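Local structure of telomeric DNA-binding factor trf1 (Schizosaccharomyces pombe, 6K5S) at residues S77-S80 with T81-A85; E179-I182 with I183-C186; V205-W208 with G209-L212; A216-H220 with N221-S225. The protein probably binds telomeric repeat DNA, and the crystallised part is an all-helical domain of the telomere repeat binding factor family. All coordinates share one frame; numbering follows the deposited sequence.

Contact 1: S77-S80 with T81-A85; sequences SQRS and TTRRA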
ATOM      1  N   SER A  77      -7.856  11.355  12.494  1.00 19.44           N
ATOM      2  CA  SER A  77      -7.115  11.066  11.270  1.00 21.89           C
ATOM      3  C   SER A  77      -7.609   9.780  10.615  1.00 17.07           C
ATOM      4  O   SER A  77      -7.689   9.703   9.384  1.00 16.09           O
ATOM      5  CB  SER A  77      -5.620  10.983  11.573  1.00 20.68           C
ATOM      6  OG  SER A  77      -5.358   9.828  12.343  1.00 24.93           O
ATOM      7  N   GLN A  78      -7.960   8.769  11.425  1.00 15.58           N
ATOM      8  CA  GLN A  78      -8.536   7.544  10.883  1.00 14.79           C
ATOM      9  C   GLN A  78      -9.843   7.814  10.154  1.00 16.11           C
ATOM     10  O   GLN A  78     -10.075   7.285   9.060  1.00 11.64           O
ATOM     11  CB  GLN A  78      -8.777   6.530  11.994  1.00 18.22           C
ATOM     12  CG  GLN A  78      -7.523   5.962  12.586  1.00 16.42           C
ATOM     13  CD  GLN A  78      -7.768   5.225  13.883  1.00 21.31           C
ATOM     14  OE1 GLN A  78      -8.881   5.241  14.440  1.00 21.85           O
ATOM     15  NE2 GLN A  78      -6.713   4.602  14.400  1.00 16.88           N
ATOM     16  N   ARG A  79     -10.716   8.624  10.751  1.00 16.34           N
ATOM     17  CA  ARG A  79     -12.007   8.885  10.133  1.00 18.84           C
ATOM     18  C   ARG A  79     -11.862   9.782   8.913  1.00 17.97           C
ATOM     19  O   ARG A  79     -12.546   9.577   7.903  1.00 17.56           O
ATOM     20  CB  ARG A  79     -12.962   9.477  11.165  1.00 19.42           C
ATOM     21  CG  ARG A  79     -13.392   8.419  12.170  1.00 22.26           C
ATOM     22  CD  ARG A  79     -13.879   9.012  13.449  1.00 24.86           C
ATOM     23  NE  ARG A  79     -14.654  10.210  13.176  1.00 28.13           N
ATOM     24  CZ  ARG A  79     -15.951  10.193  12.913  1.00 31.15           C
ATOM     25  NH1 ARG A  79     -16.586  11.336  12.671  1.00 32.86           N
ATOM     26  NH2 ARG A  79     -16.606   9.030  12.905  1.00 30.55           N
ATOM     27  N   SER A  80     -10.948  10.751   8.962  1.00 16.79           N
ATOM     28  CA  SER A  80     -10.702  11.578   7.781  1.00 16.54           C
ATOM     29  C   SER A  80     -10.172  10.735   6.628  1.00 13.48           C
ATOM     30  O   SER A  80     -10.526  10.956   5.459  1.00 12.48           O
ATOM     31  CB  SER A  80      -9.720  12.691   8.133  1.00 17.47           C
ATOM     32  OG  SER A  80      -9.300  13.384   6.980  1.00 20.65           O
ATOM     33  N   THR A  81      -9.335   9.745   6.945  1.00 12.82           N
ATOM     34  CA  THR A  81      -8.794   8.860   5.915  1.00 13.64           C
ATOM     35  C   THR A  81      -9.866   7.943   5.346  1.00 10.59           C
ATOM     36  O   THR A  81      -9.885   7.687   4.140  1.00  8.36           O
ATOM     37  CB  THR A  81      -7.642   8.025   6.477  1.00 11.09           C
ATOM     38  OG1 THR A  81      -6.592   8.901   6.872  1.00 11.83           O
ATOM     39  CG2 THR A  81      -7.103   7.088   5.443  1.00  9.23           C
ATOM     40  N   THR A  82     -10.751   7.398   6.189  1.00 11.79           N
ATOM     41  CA  THR A  82     -11.766   6.535   5.599  1.00 11.01           C
ATOM     42  C   THR A  82     -12.737   7.346   4.755  1.00 11.86           C
ATOM     43  O   THR A  82     -13.245   6.841   3.743  1.00  9.52           O
ATOM     44  CB  THR A  82     -12.519   5.717   6.659  1.00 15.27           C
ATOM     45  OG1 THR A  82     -13.121   6.584   7.622  1.00 13.50           O
ATOM     46  CG2 THR A  82     -11.578   4.751   7.339  1.00 12.64           C
ATOM     47  N   ARG A  83     -12.963   8.613   5.111  1.00 10.57           N
ATOM     48  CA  ARG A  83     -13.838   9.450   4.283  1.00 14.48           C
ATOM     49  C   ARG A  83     -13.239   9.679   2.901  1.00 12.54           C
ATOM     50  O   ARG A  83     -13.943   9.583   1.884  1.00  9.32           O
ATOM     51  CB  ARG A  83     -14.123  10.786   4.969  1.00 14.32           C
ATOM     52  CG  ARG A  83     -15.126  10.668   6.096  1.00 19.63           C
ATOM     53  CD  ARG A  83     -15.527  12.042   6.601  1.00 22.81           C
ATOM     54  NE  ARG A  83     -14.389  12.861   6.988  1.00 27.29           N
ATOM     55  CZ  ARG A  83     -14.085  13.155   8.249  1.00 24.58           C
ATOM     56  NH1 ARG A  83     -14.835  12.683   9.233  1.00 29.96           N
ATOM     57  NH2 ARG A  83     -13.038  13.923   8.522  1.00 26.59           N
ATOM     58  N   ARG A  84     -11.935   9.990   2.856  1.00 13.20           N
ATOM     59  CA  ARG A  84     -11.207  10.085   1.595  1.00 10.33           C
ATOM     60  C   ARG A  84     -11.273   8.781   0.822  1.00 10.93           C
ATOM     61  O   ARG A  84     -11.469   8.789  -0.403  1.00  9.40           O
ATOM     62  CB  ARG A  84      -9.743  10.467   1.852  1.00 11.15           C
ATOM     63  CG  ARG A  84      -9.540  11.861   2.468  1.00 21.01           C
ATOM     64  CD  ARG A  84      -8.627  12.761   1.609  1.00 19.65           C
ATOM     65  NE  ARG A  84      -8.473  14.093   2.209  1.00 23.96           N
ATOM     66  CZ  ARG A  84      -7.318  14.591   2.634  1.00 23.11           C
ATOM     67  NH1 ARG A  84      -6.202  13.878   2.518  1.00 23.30           N
ATOM     68  NH2 ARG A  84      -7.277  15.806   3.175  1.00 25.19           N
ATOM     69  N   ALA A  85     -11.084   7.648   1.515  1.00  8.23           N
ATOM     70  CA  ALA A  85     -11.102   6.369   0.828  1.00  8.69           C
ATOM     71  C   ALA A  85     -12.446   6.142   0.159  1.00  8.62           C
ATOM     72  O   ALA A  85     -12.510   5.708  -0.995  1.00  6.37           O
ATOM     73  CB  ALA A  85     -10.763   5.235   1.806  1.00  6.47           C
TER
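With OG1 set anti to the carbonyl carbon (chi1 -63°), T81 turns its hydroxyl back along the helix to S77 O, while T82, whose OG1 stands between backbone N and carbonyl carbon (chi1 57°), drops its own onto R79 O. T81 OG1 donates to S77 O at 2.9 Å, and T81 N reaches the same oxygen from the opposite face of its carbonyl plane, so two donors grip S77 O. R79 O is doubly held as well, but here T82 OG1 (3.1 Å) and R83 N (3.0 Å) arrive on the same face. The two hydroxyl bonds, T82 to the carbonyl three residues back and T81 to the one four back, are laid over the i to i+4 ladder of helix 76-94 near its N-terminal end. The R83 chain bends at chi3 and lays a face of its guanidinium over the backbone, NH2 lying 3.4 Å from S80 CA. Its plane stands 82° from that of R79, and both guanidinium groups turn to D116, R83 in a salt bridge and R79 in a long, weak ion pair. A leucine in place of R83 would probably leave D116 without its salt-bridge mate and the S80 backbone less covered.

Contact 2: E179-I182 with I183-C186; sequences EKQI and IEKC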
ATOM      1  N   GLU A 179     -32.983  20.264   1.908  1.00 26.69           N
ATOM      2  CA  GLU A 179     -33.596  18.939   1.924  1.00 25.64           C
ATOM      3  C   GLU A 179     -34.944  18.941   1.205  1.00 28.38           C
ATOM      4  O   GLU A 179     -35.216  18.072   0.363  1.00 21.10           O
ATOM      5  CB  GLU A 179     -33.734  18.449   3.365  1.00 27.08           C
ATOM      6  CG  GLU A 179     -32.452  17.818   3.929  1.00 27.00           C
ATOM      7  CD  GLU A 179     -32.445  17.731   5.453  1.00 27.55           C
ATOM      8  OE1 GLU A 179     -33.435  18.166   6.095  1.00 24.28           O
ATOM      9  OE2 GLU A 179     -31.446  17.228   6.016  1.00 29.08           O
ATOM     10  N   LYS A 180     -35.798  19.927   1.506  1.00 27.29           N
ATOM     11  CA  LYS A 180     -37.092  19.981   0.832  1.00 27.80           C
ATOM     12  C   LYS A 180     -36.946  20.321  -0.644  1.00 24.24           C
ATOM     13  O   LYS A 180     -37.729  19.830  -1.463  1.00 30.49           O
ATOM     14  CB  LYS A 180     -38.021  20.971   1.539  1.00 26.17           C
ATOM     15  CG  LYS A 180     -38.104  20.713   3.033  1.00 33.14           C
ATOM     16  CD  LYS A 180     -39.124  21.597   3.752  1.00 35.95           C
ATOM     17  CE  LYS A 180     -38.486  22.891   4.223  1.00 34.13           C
ATOM     18  NZ  LYS A 180     -38.464  23.882   3.108  1.00 40.37           N
ATOM     19  N   GLN A 181     -35.944  21.121  -1.011  1.00 23.76           N
ATOM     20  CA  GLN A 181     -35.689  21.358  -2.431  1.00 29.44           C
ATOM     21  C   GLN A 181     -35.280  20.072  -3.146  1.00 27.12           C
ATOM     22  O   GLN A 181     -35.693  19.823  -4.291  1.00 25.24           O
ATOM     23  CB  GLN A 181     -34.614  22.427  -2.603  1.00 30.71           C
ATOM     24  CG  GLN A 181     -35.125  23.840  -2.450  1.00 34.37           C
ATOM     25  CD  GLN A 181     -36.284  24.116  -3.376  1.00 39.88           C
ATOM     26  OE1 GLN A 181     -36.194  23.877  -4.583  1.00 41.64           O
ATOM     27  NE2 GLN A 181     -37.389  24.608  -2.818  1.00 40.20           N
ATOM     28  N   ILE A 182     -34.450  19.248  -2.495  1.00 26.11           N
ATOM     29  CA  ILE A 182     -34.047  17.982  -3.103  1.00 25.61           C
ATOM     30  C   ILE A 182     -35.255  17.080  -3.296  1.00 24.01           C
ATOM     31  O   ILE A 182     -35.462  16.505  -4.373  1.00 23.96           O
ATOM     32  CB  ILE A 182     -32.970  17.285  -2.253  1.00 26.78           C
ATOM     33  CG1 ILE A 182     -31.706  18.134  -2.190  1.00 26.43           C
ATOM     34  CG2 ILE A 182     -32.666  15.913  -2.833  1.00 23.63           C
ATOM     35  CD1 ILE A 182     -30.740  17.649  -1.126  1.00 24.78           C
ATOM     36  N   ILE A 183     -36.073  16.933  -2.251  1.00 23.29           N
ATOM     37  CA  ILE A 183     -37.264  16.107  -2.382  1.00 25.90           C
ATOM     38  C   ILE A 183     -38.116  16.587  -3.551  1.00 28.00           C
ATOM     39  O   ILE A 183     -38.590  15.786  -4.367  1.00 28.25           O
ATOM     40  CB  ILE A 183     -38.052  16.093  -1.064  1.00 28.60           C
ATOM     41  CG1 ILE A 183     -37.210  15.434   0.026  1.00 26.21           C
ATOM     42  CG2 ILE A 183     -39.359  15.336  -1.233  1.00 28.42           C
ATOM     43  CD1 ILE A 183     -37.900  15.342   1.317  1.00 28.09           C
ATOM     44  N   GLU A 184     -38.285  17.905  -3.679  1.00 25.93           N
ATOM     45  CA  GLU A 184     -39.108  18.431  -4.762  1.00 29.58           C
ATOM     46  C   GLU A 184     -38.447  18.210  -6.118  1.00 26.57           C
ATOM     47  O   GLU A 184     -39.121  17.805  -7.077  1.00 25.48           O
ATOM     48  CB  GLU A 184     -39.399  19.911  -4.527  1.00 33.15           C
ATOM     49  CG  GLU A 184     -40.359  20.529  -5.525  1.00 37.00           C
ATOM     50  CD  GLU A 184     -40.938  21.841  -5.022  1.00 48.26           C
ATOM     51  OE1 GLU A 184     -40.893  22.080  -3.793  1.00 48.62           O
ATOM     52  OE2 GLU A 184     -41.428  22.636  -5.851  1.00 49.35           O
ATOM     53  N   LYS A 185     -37.130  18.441  -6.211  1.00 25.43           N
ATOM     54  CA  LYS A 185     -36.413  18.187  -7.459  1.00 23.81           C
ATOM     55  C   LYS A 185     -36.460  16.714  -7.832  1.00 25.34           C
ATOM     56  O   LYS A 185     -36.600  16.364  -9.013  1.00 23.85           O
ATOM     57  CB  LYS A 185     -34.959  18.646  -7.345  1.00 25.64           C
ATOM     58  CG  LYS A 185     -34.765  20.158  -7.431  1.00 33.23           C
ATOM     59  CD  LYS A 185     -33.340  20.586  -7.079  1.00 29.03           C
ATOM     60  CE  LYS A 185     -32.335  20.155  -8.142  1.00 36.50           C
ATOM     61  NZ  LYS A 185     -30.938  20.610  -7.816  1.00 33.18           N
ATOM     62  N   CYS A 186     -36.330  15.839  -6.838  1.00 23.73           N
ATOM     63  CA  CYS A 186     -36.353  14.407  -7.097  1.00 24.31           C
ATOM     64  C   CYS A 186     -37.730  13.944  -7.562  1.00 23.89           C
ATOM     65  O   CYS A 186     -37.828  13.140  -8.495  1.00 19.15           O
ATOM     66  CB  CYS A 186     -35.914  13.656  -5.844  1.00 21.04           C
ATOM     67  SG  CYS A 186     -34.128  13.571  -5.689  1.00 22.54           S
TER
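I182 and C186 stand one turn apart on the buried side of the helix, methyl CG2 of I182 facing SG of C186 at 4.0 Å. The two groups lean together because CG2 lies anti to the backbone N of I182, while SG of C186 lies anti to its own carbonyl carbon (chi1 -83°). Beneath them C186 N binds I182 O at 2.7 Å, and C186 CB also rests on that oxygen, at 3.2 Å. I183 turns to another side and folds back along the helix, its CG1 3.3 Å from E179 O, the carbonyl that accepts I183 N in a nearly straight bond (170°). K185 runs its aliphatic part over the carbonyl of Q181 in the same manner, CG 3.3 Å from Q181 O, before its chain bends at chi3 and carries NZ to T126. These are regular i to i+4 pairs of helix 177-195, an amphipathic helix of the all-helical TRF-family domain: I183 packs on A160 and F163 of helix 159-166, and C186 touches M159. E179 points its carboxylate away from I183, where R167 holds it in a salt bridge and the backbone N of T176 donates to it. Q181 and E184 share the outer side, with Q181 NE2 4.4 Å from E184 OE1.

Contact 3: V205-W208 with G209-L212; sequences VYPW and GKFL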
ATOM      1  N   VAL A 205     -30.694  11.804 -23.563  1.00 23.21           N
ATOM      2  CA  VAL A 205     -31.207  12.952 -22.819  1.00 22.34           C
ATOM      3  C   VAL A 205     -30.373  13.221 -21.564  1.00 27.03           C
ATOM      4  O   VAL A 205     -30.134  14.377 -21.191  1.00 21.95           O
ATOM      5  CB  VAL A 205     -32.683  12.691 -22.469  1.00 23.29           C
ATOM      6  CG1 VAL A 205     -33.121  13.595 -21.394  1.00 26.45           C
ATOM      7  CG2 VAL A 205     -33.561  12.846 -23.699  1.00 29.26           C
ATOM      8  N   TYR A 206     -29.960  12.167 -20.861  1.00 23.50           N
ATOM      9  CA  TYR A 206     -29.103  12.292 -19.685  1.00 20.46           C
ATOM     10  C   TYR A 206     -27.842  11.489 -19.975  1.00 19.64           C
ATOM     11  O   TYR A 206     -27.676  10.365 -19.470  1.00 19.15           O
ATOM     12  CB  TYR A 206     -29.819  11.811 -18.422  1.00 16.50           C
ATOM     13  CG  TYR A 206     -31.094  12.571 -18.105  1.00 18.00           C
ATOM     14  CD1 TYR A 206     -31.058  13.828 -17.515  1.00 17.86           C
ATOM     15  CD2 TYR A 206     -32.332  12.013 -18.382  1.00 17.00           C
ATOM     16  CE1 TYR A 206     -32.231  14.510 -17.212  1.00 19.58           C
ATOM     17  CE2 TYR A 206     -33.503  12.681 -18.091  1.00 21.92           C
ATOM     18  CZ  TYR A 206     -33.451  13.931 -17.515  1.00 24.05           C
ATOM     19  OH  TYR A 206     -34.636  14.575 -17.238  1.00 24.75           O
ATOM     20  N   PRO A 207     -26.940  12.025 -20.808  1.00 22.26           N
ATOM     21  CA  PRO A 207     -25.767  11.254 -21.227  1.00 19.07           C
ATOM     22  C   PRO A 207     -24.839  10.950 -20.059  1.00 18.61           C
ATOM     23  O   PRO A 207     -24.681  11.745 -19.130  1.00 19.08           O
ATOM     24  CB  PRO A 207     -25.085  12.172 -22.254  1.00 23.19           C
ATOM     25  CG  PRO A 207     -25.480  13.554 -21.836  1.00 23.40           C
ATOM     26  CD  PRO A 207     -26.906  13.407 -21.327  1.00 21.76           C
ATOM     27  N   TRP A 208     -24.228   9.766 -20.123  1.00 21.17           N
ATOM     28  CA  TRP A 208     -23.296   9.353 -19.078  1.00 21.28           C
ATOM     29  C   TRP A 208     -22.123  10.320 -18.974  1.00 21.47           C
ATOM     30  O   TRP A 208     -21.766  10.769 -17.876  1.00 22.07           O
ATOM     31  CB  TRP A 208     -22.811   7.937 -19.364  1.00 21.02           C
ATOM     32  CG  TRP A 208     -21.789   7.422 -18.409  1.00 18.76           C
ATOM     33  CD1 TRP A 208     -20.485   7.147 -18.677  1.00 21.61           C
ATOM     34  CD2 TRP A 208     -21.998   7.088 -17.033  1.00 19.55           C
ATOM     35  NE1 TRP A 208     -19.859   6.658 -17.547  1.00 25.03           N
ATOM     36  CE2 TRP A 208     -20.772   6.612 -16.525  1.00 20.93           C
ATOM     37  CE3 TRP A 208     -23.100   7.160 -16.179  1.00 14.99           C
ATOM     38  CZ2 TRP A 208     -20.620   6.202 -15.200  1.00 19.03           C
ATOM     39  CZ3 TRP A 208     -22.962   6.737 -14.872  1.00 14.12           C
ATOM     40  CH2 TRP A 208     -21.726   6.277 -14.387  1.00 17.04           C
ATOM     41  N   GLY A 209     -21.533  10.673 -20.115  1.00 22.98           N
ATOM     42  CA  GLY A 209     -20.393  11.578 -20.104  1.00 22.99           C
ATOM     43  C   GLY A 209     -20.661  12.849 -19.330  1.00 22.00           C
ATOM     44  O   GLY A 209     -19.801  13.333 -18.590  1.00 22.23           O
ATOM     45  N   LYS A 210     -21.877  13.387 -19.451  1.00 20.79           N
ATOM     46  CA  LYS A 210     -22.221  14.563 -18.667  1.00 19.61           C
ATOM     47  C   LYS A 210     -22.247  14.248 -17.175  1.00 21.88           C
ATOM     48  O   LYS A 210     -21.798  15.060 -16.356  1.00 18.24           O
ATOM     49  CB  LYS A 210     -23.564  15.130 -19.128  1.00 24.72           C
ATOM     50  CG  LYS A 210     -23.827  16.524 -18.614  1.00 31.10           C
ATOM     51  CD  LYS A 210     -25.163  17.066 -19.130  1.00 34.42           C
ATOM     52  CE  LYS A 210     -26.126  17.309 -17.985  1.00 36.27           C
ATOM     53  NZ  LYS A 210     -25.591  18.306 -17.027  1.00 39.14           N
ATOM     54  N   PHE A 211     -22.759  13.075 -16.787  1.00 21.96           N
ATOM     55  CA  PHE A 211     -22.729  12.759 -15.361  1.00 20.94           C
ATOM     56  C   PHE A 211     -21.300  12.562 -14.880  1.00 18.45           C
ATOM     57  O   PHE A 211     -20.945  12.983 -13.773  1.00 18.56           O
ATOM     58  CB  PHE A 211     -23.572  11.517 -15.051  1.00 20.62           C
ATOM     59  CG  PHE A 211     -23.457  11.069 -13.618  1.00 17.68           C
ATOM     60  CD1 PHE A 211     -24.027  11.810 -12.608  1.00 18.58           C
ATOM     61  CD2 PHE A 211     -22.743   9.930 -13.287  1.00 18.75           C
ATOM     62  CE1 PHE A 211     -23.918  11.412 -11.286  1.00 17.16           C
ATOM     63  CE2 PHE A 211     -22.620   9.526 -11.961  1.00 18.15           C
ATOM     64  CZ  PHE A 211     -23.205  10.265 -10.963  1.00 17.16           C
ATOM     65  N   LEU A 212     -20.470  11.909 -15.687  1.00 19.59           N
ATOM     66  CA  LEU A 212     -19.079  11.736 -15.311  1.00 19.95           C
ATOM     67  C   LEU A 212     -18.439  13.091 -15.035  1.00 24.78           C
ATOM     68  O   LEU A 212     -17.791  13.289 -14.001  1.00 25.59           O
ATOM     69  CB  LEU A 212     -18.343  10.994 -16.418  1.00 24.77           C
ATOM     70  CG  LEU A 212     -17.400   9.830 -16.129  1.00 27.19           C
ATOM     71  CD1 LEU A 212     -18.090   8.721 -15.366  1.00 24.42           C
ATOM     72  CD2 LEU A 212     -16.878   9.296 -17.459  1.00 28.14           C
TER
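Apolar contact carries most of this turn: the indole of W208 meets the side chains of F211 and L212 obliquely. W208 CZ3 touches F211 CD2 at 3.6 Å, the two ring planes inclined at 42° with centroids 5.5 Å apart. Methyl CD1 of L212 lies along the NE1-CE2-CZ2 side of the indole, 3.5 Å from W208 NE1 and 3.6 Å from W208 CZ2. The indole reaches forward along the helix because its CG is anti to the backbone N (chi1 177°). A smaller apolar touch joins P207 CG to K210 CB at 3.7 Å, while the ammonium of K210 forms a salt bridge with E214. Among the hydrogen bonds, L212 N to W208 O is short, 2.8 Å, and nearly straight at 166°; P207 O accepts only weakly from K210 N and F211 N, both at 3.3 Å. Beyond the turn, F211 packs on E130 and Q134 of helix 122-141 and L212 on V28 and S32 of helix 28-36. With P207 at the N-cap position, the arrangement is a helix start: the chain leaves helix 202-205 through Y206 and enters the first turn of helix 208-222.

Contact 4: A216-H220 with N221-S225; sequences ACYIH and NNYSS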
ATOM      1  N   ALA A 216     -16.928  14.258 -11.231  1.00 30.22           N
ATOM      2  CA  ALA A 216     -15.500  14.493 -11.037  1.00 31.97           C
ATOM      3  C   ALA A 216     -15.250  15.931 -10.610  1.00 34.21           C
ATOM      4  O   ALA A 216     -14.518  16.181  -9.645  1.00 37.66           O
ATOM      5  CB  ALA A 216     -14.728  14.161 -12.310  1.00 31.82           C
ATOM      6  N   CYS A 217     -15.890  16.882 -11.298  1.00 34.64           N
ATOM      7  CA  CYS A 217     -15.797  18.290 -10.922  1.00 35.74           C
ATOM      8  C   CYS A 217     -16.186  18.512  -9.467  1.00 39.00           C
ATOM      9  O   CYS A 217     -15.473  19.197  -8.726  1.00 41.01           O
ATOM     10  CB  CYS A 217     -16.672  19.134 -11.841  1.00 33.52           C
ATOM     11  SG  CYS A 217     -16.006  19.289 -13.512  1.00 61.56           S
ATOM     12  N   TYR A 218     -17.314  17.941  -9.031  1.00 32.86           N
ATOM     13  CA  TYR A 218     -17.660  18.058  -7.617  1.00 32.44           C
ATOM     14  C   TYR A 218     -16.553  17.494  -6.744  1.00 32.27           C
ATOM     15  O   TYR A 218     -16.114  18.134  -5.784  1.00 31.52           O
ATOM     16  CB  TYR A 218     -18.979  17.348  -7.292  1.00 25.87           C
ATOM     17  CG  TYR A 218     -19.293  17.383  -5.810  1.00 25.74           C
ATOM     18  CD1 TYR A 218     -18.703  16.488  -4.927  1.00 28.69           C
ATOM     19  CD2 TYR A 218     -20.182  18.313  -5.289  1.00 32.23           C
ATOM     20  CE1 TYR A 218     -18.971  16.527  -3.572  1.00 30.85           C
ATOM     21  CE2 TYR A 218     -20.462  18.352  -3.929  1.00 30.89           C
ATOM     22  CZ  TYR A 218     -19.852  17.459  -3.080  1.00 31.29           C
ATOM     23  OH  TYR A 218     -20.119  17.484  -1.725  1.00 35.74           O
ATOM     24  N   ILE A 219     -16.145  16.257  -7.015  1.00 31.36           N
ATOM     25  CA  ILE A 219     -15.201  15.592  -6.129  1.00 35.08           C
ATOM     26  C   ILE A 219     -13.860  16.306  -6.182  1.00 38.87           C
ATOM     27  O   ILE A 219     -13.157  16.407  -5.167  1.00 39.04           O
ATOM     28  CB  ILE A 219     -15.101  14.095  -6.485  1.00 28.90           C
ATOM     29  CG1 ILE A 219     -16.256  13.337  -5.828  1.00 31.77           C
ATOM     30  CG2 ILE A 219     -13.795  13.495  -6.013  1.00 33.19           C
ATOM     31  CD1 ILE A 219     -16.388  11.882  -6.266  1.00 28.87           C
ATOM     32  N   HIS A 220     -13.512  16.858  -7.339  1.00 39.26           N
ATOM     33  CA  HIS A 220     -12.344  17.716  -7.427  1.00 39.94           C
ATOM     34  C   HIS A 220     -12.611  19.007  -6.668  1.00 45.32           C
ATOM     35  O   HIS A 220     -12.080  19.207  -5.572  1.00 45.00           O
ATOM     36  CB  HIS A 220     -11.986  18.014  -8.883  1.00 45.69           C
ATOM     37  CG  HIS A 220     -10.517  18.187  -9.122  1.00 45.17           C
ATOM     38  ND1 HIS A 220     -10.000  19.251  -9.830  1.00 44.20           N
ATOM     39  CD2 HIS A 220      -9.456  17.430  -8.746  1.00 40.35           C
ATOM     40  CE1 HIS A 220      -8.683  19.144  -9.879  1.00 41.95           C
ATOM     41  NE2 HIS A 220      -8.328  18.049  -9.230  1.00 41.16           N
ATOM     42  N   ASN A 221     -13.453  19.877  -7.225  1.00 45.80           N
ATOM     43  CA  ASN A 221     -13.658  21.212  -6.661  1.00 40.59           C
ATOM     44  C   ASN A 221     -14.268  21.216  -5.248  1.00 44.65           C
ATOM     45  O   ASN A 221     -14.615  22.313  -4.792  1.00 47.46           O
ATOM     46  CB  ASN A 221     -14.523  22.027  -7.614  1.00 41.95           C
ATOM     47  CG  ASN A 221     -13.984  22.016  -9.026  1.00 49.81           C
ATOM     48  OD1 ASN A 221     -13.490  20.988  -9.505  1.00 53.11           O
ATOM     49  ND2 ASN A 221     -14.058  23.160  -9.701  1.00 49.84           N
ATOM     50  N   ASN A 222     -14.410  20.093  -4.541  1.00 39.79           N
ATOM     51  CA  ASN A 222     -14.809  20.090  -3.140  1.00 38.39           C
ATOM     52  C   ASN A 222     -13.820  19.357  -2.250  1.00 39.71           C
ATOM     53  O   ASN A 222     -14.011  19.329  -1.030  1.00 42.29           O
ATOM     54  CB  ASN A 222     -16.195  19.457  -2.967  1.00 37.18           C
ATOM     55  CG  ASN A 222     -17.312  20.403  -3.321  1.00 37.62           C
ATOM     56  OD1 ASN A 222     -17.500  20.760  -4.486  1.00 41.04           O
ATOM     57  ND2 ASN A 222     -18.074  20.817  -2.313  1.00 45.16           N
ATOM     58  N   TYR A 223     -12.792  18.733  -2.820  1.00 36.05           N
ATOM     59  CA  TYR A 223     -11.734  18.116  -2.032  1.00 38.99           C
ATOM     60  C   TYR A 223     -10.409  18.409  -2.713  1.00 35.02           C
ATOM     61  O   TYR A 223     -10.308  18.382  -3.942  1.00 37.02           O
ATOM     62  CB  TYR A 223     -11.960  16.605  -1.860  1.00 36.81           C
ATOM     63  CG  TYR A 223     -13.378  16.314  -1.447  1.00 36.65           C
ATOM     64  CD1 TYR A 223     -14.371  16.134  -2.401  1.00 36.26           C
ATOM     65  CD2 TYR A 223     -13.738  16.266  -0.112  1.00 37.01           C
ATOM     66  CE1 TYR A 223     -15.681  15.896  -2.041  1.00 36.23           C
ATOM     67  CE2 TYR A 223     -15.047  16.022   0.265  1.00 36.66           C
ATOM     68  CZ  TYR A 223     -16.020  15.843  -0.709  1.00 39.13           C
ATOM     69  OH  TYR A 223     -17.338  15.600  -0.371  1.00 35.28           O
ATOM     70  N   SER A 224      -9.396  18.710  -1.912  1.00 34.74           N
ATOM     71  CA  SER A 224      -8.144  19.162  -2.487  1.00 31.95           C
ATOM     72  C   SER A 224      -7.394  17.998  -3.113  1.00 29.52           C
ATOM     73  O   SER A 224      -7.354  16.894  -2.566  1.00 30.20           O
ATOM     74  CB  SER A 224      -7.272  19.842  -1.432  1.00 28.38           C
ATOM     75  OG  SER A 224      -6.166  20.428  -2.089  1.00 21.55           O
ATOM     76  N   SER A 225      -6.787  18.254  -4.266  1.00 29.04           N
ATOM     77  CA  SER A 225      -6.131  17.213  -5.031  1.00 31.19           C
ATOM     78  C   SER A 225      -4.619  17.403  -5.055  1.00 30.25           C
ATOM     79  O   SER A 225      -4.099  18.470  -4.714  1.00 22.92           O
ATOM     80  CB  SER A 225      -6.655  17.184  -6.466  1.00 29.13           C
ATOM     81  OG  SER A 225      -5.684  16.580  -7.299  1.00 33.48           O
TER
HETATM   82  O   HOH W   1      -6.702  16.193 -10.113  1.00 27.77           O
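N221 N bonds to C217 O at 2.6 Å, the last ordinary i to i+4 bond of a helix that is only weakly bonded at 221-222 and ends there. Y223 N turns instead to H220 O at 2.9 Å, approaching from above the carbonyl plane, and keeps only a weak bond to I219 O. From Y223 onward the chain is extended. Over this end Y218 lays its ring, CG anti to the backbone N (chi1 176°), against the side chain of N222. N222 CB sits over the ring face, 4.2 Å from its centroid, as a CH-pi contact, and the N222 amide lies stacked over the rim of the same face, its plane 11° from that of the ring. Y223 meets the same ring with its own edge: Y223 CE1 is 3.7 Å from Y218 CE1, and Y223 CD1 lies 3.0 Å from I219 O. This is the C-terminal end of helix 208-222, the last helix of the TRF-family domain, where the turning chain folds its side chains back on the final turns. Y218 OH bonds to Q124, and its ring also meets that of F113; I219 and Y223 both touch L87 of helix 76-94. A serine in place of Y218 would probably leave the N222 side chain without a face to lie on and Q124 without its hydroxyl partner. Further on, S225 CB comes within 3.3 Å of H220 NE2, and one water bridges the pair, 2.6 Å from H220 NE2 and 3.0 Å from S225 OG.

In the fold
All four contacts join neighbouring turns of chain, and they differ in where those turns lie. Contacts 1 and 4 are at the surface, their centres 16 Å apart, and helix 76-94, which carries contact 1, also receives I219 and Y223 of contact 4. Contacts 2 and 3 are partly buried. Contacts 3 and 4 share helix 208-222, at its start and its end, with centres 18 Å apart; contact 2 lies on helix 177-195, which Y206 of 205-208 touches. Polar chemistry marks contact 1, hydroxyls and arginines; contact 2 pairs isoleucines and a cysteine on its inner side with charged groups directed to partners outside it; contact 3 is led by an indole, whereas contact 4 mixes tyrosine rings, amide and water.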